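Local coordinates for FBP protein (Leishmania major, PDB 5OEZ) that probably hydrolyses fructose 1,6-bisphosphate to fructose 6-phosphate and phosphate with the help of magnesium, a gluconeogenic step subject to allosteric inhibition, at residues Q101-R110 against I147-I157. Numbering follows the deposited sequence.
Sequences QMIIAESGRR and INSVEDANAVI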
ATOM      1  N   GLN C 101       3.786 -12.867  34.598  1.00 76.92           N
ATOM      2  CA  GLN C 101       2.736 -13.862  34.811  1.00 78.52           C
ATOM      3  C   GLN C 101       1.963 -14.139  33.541  1.00 75.75           C
ATOM      4  O   GLN C 101       1.934 -13.325  32.632  1.00 65.34           O
ATOM      5  CB  GLN C 101       1.767 -13.395  35.892  1.00 78.87           C
ATOM      6  CG  GLN C 101       2.311 -13.550  37.301  1.00 93.98           C
ATOM      7  CD  GLN C 101       1.322 -13.098  38.355  1.00103.75           C
ATOM      8  OE1 GLN C 101       0.157 -12.813  38.051  1.00109.79           O
ATOM      9  NE2 GLN C 101       1.773 -13.036  39.603  1.00 93.05           N
ATOM     10  N   MET C 102       1.311 -15.294  33.521  1.00 71.51           N
ATOM     11  CA  MET C 102       0.336 -15.624  32.496  1.00 59.98           C
ATOM     12  C   MET C 102      -0.981 -14.884  32.731  1.00 55.25           C
ATOM     13  O   MET C 102      -1.305 -14.478  33.857  1.00 55.63           O
ATOM     14  CB  MET C 102       0.098 -17.128  32.470  1.00 64.41           C
ATOM     15  CG  MET C 102       1.267 -17.913  31.904  1.00 69.91           C
ATOM     16  SD  MET C 102       1.102 -19.710  32.074  1.00 81.78           S
ATOM     17  CE  MET C 102       1.439 -19.864  33.823  1.00 78.21           C
ATOM     18  N   ILE C 103      -1.734 -14.710  31.650  1.00 55.99           N
ATOM     19  CA  ILE C 103      -3.066 -14.094  31.689  1.00 58.06           C
ATOM     20  C   ILE C 103      -4.099 -15.160  31.385  1.00 53.88           C
ATOM     21  O   ILE C 103      -3.944 -15.910  30.437  1.00 62.52           O
ATOM     22  CB  ILE C 103      -3.177 -12.958  30.660  1.00 60.32           C
ATOM     23  CG1 ILE C 103      -2.266 -11.794  31.067  1.00 65.49           C
ATOM     24  CG2 ILE C 103      -4.612 -12.459  30.536  1.00 63.48           C
ATOM     25  CD1 ILE C 103      -1.893 -10.902  29.910  1.00 66.06           C
ATOM     26  N   ILE C 104      -5.143 -15.220  32.197  1.00 56.94           N
ATOM     27  CA  ILE C 104      -6.235 -16.167  32.020  1.00 60.70           C
ATOM     28  C   ILE C 104      -7.350 -15.403  31.316  1.00 62.37           C
ATOM     29  O   ILE C 104      -7.723 -14.309  31.751  1.00 63.85           O
ATOM     30  CB  ILE C 104      -6.720 -16.741  33.377  1.00 64.88           C
ATOM     31  CG1 ILE C 104      -5.720 -17.770  33.937  1.00 72.69           C
ATOM     32  CG2 ILE C 104      -8.037 -17.483  33.221  1.00 67.63           C
ATOM     33  CD1 ILE C 104      -4.290 -17.314  34.103  1.00 70.74           C
ATOM     34  N   ALA C 105      -7.863 -15.961  30.224  1.00 61.72           N
ATOM     35  CA  ALA C 105      -9.014 -15.377  29.539  1.00 67.68           C
ATOM     36  C   ALA C 105     -10.235 -15.416  30.448  1.00 72.24           C
ATOM     37  O   ALA C 105     -10.370 -16.331  31.261  1.00 76.91           O
ATOM     38  CB  ALA C 105      -9.296 -16.126  28.250  1.00 68.62           C
ATOM     39  N   GLU C 106     -11.122 -14.431  30.310  1.00 85.45           N
ATOM     40  CA  GLU C 106     -12.377 -14.392  31.102  1.00 95.57           C
ATOM     41  C   GLU C 106     -13.330 -15.483  30.651  1.00 89.60           C
ATOM     42  O   GLU C 106     -13.374 -15.808  29.457  1.00 91.71           O
ATOM     43  CB  GLU C 106     -13.073 -13.047  30.958  1.00 98.01           C
ATOM     44  CG  GLU C 106     -12.356 -11.927  31.650  1.00114.22           C
ATOM     45  CD  GLU C 106     -12.476 -10.586  30.954  1.00119.81           C
ATOM     46  OE1 GLU C 106     -13.244 -10.454  29.969  1.00134.43           O
ATOM     47  OE2 GLU C 106     -11.791  -9.653  31.416  1.00111.74           O
ATOM     48  N   SER C 107     -14.079 -16.034  31.605  1.00 92.73           N
ATOM     49  CA  SER C 107     -14.904 -17.250  31.382  1.00107.12           C
ATOM     50  C   SER C 107     -15.835 -17.266  30.161  1.00 98.25           C
ATOM     51  O   SER C 107     -15.915 -18.290  29.481  1.00 95.72           O
ATOM     52  CB  SER C 107     -15.665 -17.648  32.642  1.00103.87           C
ATOM     53  OG  SER C 107     -16.541 -16.627  33.064  1.00125.21           O
ATOM     54  N   GLY C 108     -16.500 -16.143  29.877  1.00 90.05           N
ATOM     55  CA  GLY C 108     -17.400 -16.024  28.715  1.00 97.16           C
ATOM     56  C   GLY C 108     -16.786 -16.291  27.343  1.00 97.59           C
ATOM     57  O   GLY C 108     -17.464 -16.780  26.446  1.00 90.02           O
ATOM     58  N   ARG C 109     -15.500 -15.990  27.183  1.00 98.09           N
ATOM     59  CA  ARG C 109     -14.801 -16.156  25.904  1.00 98.43           C
ATOM     60  C   ARG C 109     -13.520 -16.990  26.074  1.00 86.81           C
ATOM     61  O   ARG C 109     -12.479 -16.674  25.491  1.00 88.42           O
ATOM     62  CB  ARG C 109     -14.501 -14.775  25.289  1.00113.35           C
ATOM     63  CG  ARG C 109     -13.773 -13.819  26.220  1.00110.85           C
ATOM     64  CD  ARG C 109     -13.340 -12.528  25.544  1.00114.72           C
ATOM     65  NE  ARG C 109     -12.385 -11.801  26.386  1.00136.15           N
ATOM     66  CZ  ARG C 109     -11.712 -10.701  26.037  1.00128.60           C
ATOM     67  NH1 ARG C 109     -11.861 -10.149  24.834  1.00126.71           N
ATOM     68  NH2 ARG C 109     -10.871 -10.147  26.908  1.00124.45           N
ATOM     69  N   ARG C 110     -13.619 -18.068  26.855  1.00 81.88           N
ATOM     70  CA  ARG C 110     -12.470 -18.929  27.184  1.00 78.49           C
ATOM     71  C   ARG C 110     -12.415 -20.179  26.288  1.00 71.23           C
ATOM     72  O   ARG C 110     -13.304 -21.012  26.343  1.00 79.85           O
ATOM     73  CB  ARG C 110     -12.550 -19.337  28.665  1.00 84.45           C
ATOM     74  CG  ARG C 110     -11.365 -20.145  29.187  1.00 83.18           C
ATOM     75  CD  ARG C 110     -11.486 -20.401  30.679  1.00 89.86           C
ATOM     76  NE  ARG C 110     -11.330 -19.174  31.462  1.00 92.04           N
ATOM     77  CZ  ARG C 110     -11.655 -19.023  32.753  1.00 83.81           C
ATOM     78  NH1 ARG C 110     -12.171 -20.029  33.465  1.00 81.98           N
ATOM     79  NH2 ARG C 110     -11.470 -17.840  33.339  1.00 77.52           N
ATOM     80  N   ILE C 147      -8.695 -24.423  33.981  1.00 96.67           N
ATOM     81  CA  ILE C 147      -7.850 -23.339  34.459  1.00 83.79           C
ATOM     82  C   ILE C 147      -8.736 -22.139  34.760  1.00 80.14           C
ATOM     83  O   ILE C 147      -9.232 -21.483  33.838  1.00 77.11           O
ATOM     84  CB  ILE C 147      -6.757 -22.985  33.417  1.00 82.97           C
ATOM     85  CG1 ILE C 147      -5.809 -24.177  33.232  1.00 80.13           C
ATOM     86  CG2 ILE C 147      -5.956 -21.762  33.848  1.00 74.98           C
ATOM     87  CD1 ILE C 147      -4.880 -24.056  32.056  1.00 80.29           C
ATOM     88  N   ASN C 148      -8.941 -21.884  36.052  1.00 81.46           N
ATOM     89  CA  ASN C 148      -9.692 -20.722  36.527  1.00 90.27           C
ATOM     90  C   ASN C 148      -8.829 -19.694  37.280  1.00 81.96           C
ATOM     91  O   ASN C 148      -9.357 -18.726  37.819  1.00 86.23           O
ATOM     92  CB  ASN C 148     -10.839 -21.183  37.423  1.00101.14           C
ATOM     93  CG  ASN C 148     -11.773 -22.149  36.710  1.00111.36           C
ATOM     94  OD1 ASN C 148     -11.896 -22.128  35.478  1.00111.17           O
ATOM     95  ND2 ASN C 148     -12.449 -22.993  37.474  1.00120.60           N
ATOM     96  N   SER C 149      -7.510 -19.879  37.282  1.00 77.05           N
ATOM     97  CA  SER C 149      -6.588 -18.966  37.971  1.00 76.07           C
ATOM     98  C   SER C 149      -5.167 -19.118  37.457  1.00 70.41           C
ATOM     99  O   SER C 149      -4.883 -20.005  36.644  1.00 72.71           O
ATOM    100  CB  SER C 149      -6.606 -19.226  39.477  1.00 82.02           C
ATOM    101  OG  SER C 149      -5.964 -20.451  39.784  1.00 79.52           O
ATOM    102  N   VAL C 150      -4.283 -18.236  37.912  1.00 71.28           N
ATOM    103  CA  VAL C 150      -2.858 -18.290  37.533  1.00 77.10           C
ATOM    104  C   VAL C 150      -2.166 -19.481  38.231  1.00 73.96           C
ATOM    105  O   VAL C 150      -1.259 -20.100  37.656  1.00 65.65           O
ATOM    106  CB  VAL C 150      -2.116 -16.956  37.839  1.00 87.74           C
ATOM    107  CG1 VAL C 150      -0.638 -17.043  37.463  1.00 91.69           C
ATOM    108  CG2 VAL C 150      -2.754 -15.789  37.090  1.00 80.24           C
ATOM    109  N   GLU C 151      -2.629 -19.819  39.435  1.00 70.99           N
ATOM    110  CA  GLU C 151      -2.126 -20.992  40.161  1.00 74.90           C
ATOM    111  C   GLU C 151      -2.388 -22.271  39.361  1.00 73.07           C
ATOM    112  O   GLU C 151      -1.475 -23.082  39.188  1.00 73.41           O
ATOM    113  CB  GLU C 151      -2.695 -21.063  41.592  1.00 79.10           C
ATOM    114  CG  GLU C 151      -2.100 -19.977  42.556  1.00 80.67           C
ATOM    115  CD  GLU C 151      -2.842 -18.636  42.501  1.00 87.79           C
ATOM    116  OE1 GLU C 151      -3.612 -18.383  41.543  1.00 91.72           O
ATOM    117  OE2 GLU C 151      -2.650 -17.802  43.407  1.00 86.70           O
ATOM    118  N   ASP C 152      -3.607 -22.429  38.840  1.00 70.21           N
ATOM    119  CA  ASP C 152      -3.943 -23.578  37.992  1.00 69.12           C
ATOM    120  C   ASP C 152      -3.026 -23.628  36.795  1.00 65.28           C
ATOM    121  O   ASP C 152      -2.436 -24.664  36.498  1.00 68.97           O
ATOM    122  CB  ASP C 152      -5.406 -23.513  37.494  1.00 77.28           C
ATOM    123  CG  ASP C 152      -6.440 -23.753  38.600  1.00 84.56           C
ATOM    124  OD1 ASP C 152      -6.072 -24.203  39.708  1.00 94.29           O
ATOM    125  OD2 ASP C 152      -7.639 -23.493  38.345  1.00 90.66           O
ATOM    126  N   ALA C 153      -2.934 -22.505  36.084  1.00 65.82           N
ATOM    127  CA  ALA C 153      -2.102 -22.402  34.877  1.00 60.45           C
ATOM    128  C   ALA C 153      -0.643 -22.774  35.146  1.00 63.22           C
ATOM    129  O   ALA C 153      -0.017 -23.453  34.322  1.00 61.53           O
ATOM    130  CB  ALA C 153      -2.195 -21.005  34.287  1.00 57.59           C
ATOM    131  N   ASN C 154      -0.118 -22.346  36.297  1.00 64.98           N
ATOM    132  CA  ASN C 154       1.261 -22.688  36.700  1.00 67.33           C
ATOM    133  C   ASN C 154       1.456 -24.191  36.901  1.00 66.93           C
ATOM    134  O   ASN C 154       2.465 -24.744  36.482  1.00 62.65           O
ATOM    135  CB  ASN C 154       1.668 -21.943  37.979  1.00 74.34           C
ATOM    136  CG  ASN C 154       1.968 -20.471  37.743  1.00 83.68           C
ATOM    137  OD1 ASN C 154       2.269 -20.047  36.626  1.00 72.82           O
ATOM    138  ND2 ASN C 154       1.856 -19.671  38.803  1.00 93.04           N
ATOM    139  N   ALA C 155       0.484 -24.849  37.529  1.00 64.21           N
ATOM    140  CA  ALA C 155       0.510 -26.300  37.666  1.00 63.18           C
ATOM    141  C   ALA C 155       0.425 -27.015  36.322  1.00 62.01           C
ATOM    142  O   ALA C 155       1.149 -27.983  36.101  1.00 70.06           O
ATOM    143  CB  ALA C 155      -0.603 -26.775  38.587  1.00 68.98           C
ATOM    144  N   VAL C 156      -0.414 -26.518  35.414  1.00 62.21           N
ATOM    145  CA  VAL C 156      -0.593 -27.156  34.104  1.00 62.09           C
ATOM    146  C   VAL C 156       0.682 -27.165  33.274  1.00 63.00           C
ATOM    147  O   VAL C 156       1.055 -28.210  32.735  1.00 66.63           O
ATOM    148  CB  VAL C 156      -1.765 -26.535  33.310  1.00 62.73           C
ATOM    149  CG1 VAL C 156      -1.773 -26.982  31.846  1.00 62.38           C
ATOM    150  CG2 VAL C 156      -3.082 -26.911  33.963  1.00 65.19           C
ATOM    151  N   ILE C 157       1.352 -26.025  33.160  1.00 65.76           N
ATOM    152  CA  ILE C 157       2.564 -25.949  32.339  1.00 66.52           C
ATOM    153  C   ILE C 157       3.704 -26.850  32.829  1.00 65.92           C
ATOM    154  O   ILE C 157       4.455 -27.388  32.004  1.00 62.32           O
ATOM    155  CB  ILE C 157       2.973 -24.461  32.180  1.00 72.82           C
ATOM    156  CG1 ILE C 157       2.139 -23.811  31.098  1.00 84.32           C
ATOM    157  CG2 ILE C 157       4.446 -24.275  31.927  1.00 74.03           C
ATOM    158  CD1 ILE C 157       2.409 -24.346  29.722  1.00 93.99           C
TER
HETATM  159  O   HOH W   1       2.000 -17.229  35.610  1.00 63.15           O
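Met102 and Ile104 lean on the first turns of helix 150-158 in an apolar strand-on-helix contact at the margin of the large mixed sheet of the N-terminal fructose-1,6-bisphosphatase domain. Strand 103-104 is the outermost at that end of the sheet within the chain and pairs with strand 91-96. The example illustrates how side chains alternate along this edge of the sheet: Met102 and Ile104 point toward the helix, whereas Ile103 between them turns away to Lys82 of helix 72-87. From Met102 the thioether chain runs extended and then bends at its end (chi3 -75°), which brings CE against Ala153 CB at 3.8 Å, while SD lies alongside Ile157 CG1; Phe116 and Leu314 close in around the same side chain. Ile104 works with its longer branch: CD1 meets Val150 CG2 at 3.7 Å and continues to Ala153 CB, and CG1 rests on Ile147 CG2 at 4.0 Å. The helix start on which this isoleucine sits is fixed by an N-cap, Ser149 OG accepting from Asp152 N at 3.2 Å, and by Asp152 OD2 in turn accepting from Asn148 N. Polar groups flank the apolar patch. At one end, a water donates to Asn154 OD1 and accepts from Met102 N, bridging strand approach and helix. At the other, the Arg110 guanidinium lies between Ser107 CA, over the centre of one face, and Ile147 O, offset toward the rim of the opposite face, and the backbone O of Arg110 is hydrogen-bonded to His23 NE2 of a neighbouring subunit. What fixes the rotation of that guanidinium is a side-on grip on a single carbonyl: Arg110 NH2 and NE both donate to Ala105 O, at 2.8 and 3.0 Å, with the oxygen 1° out of the guanidinium plane.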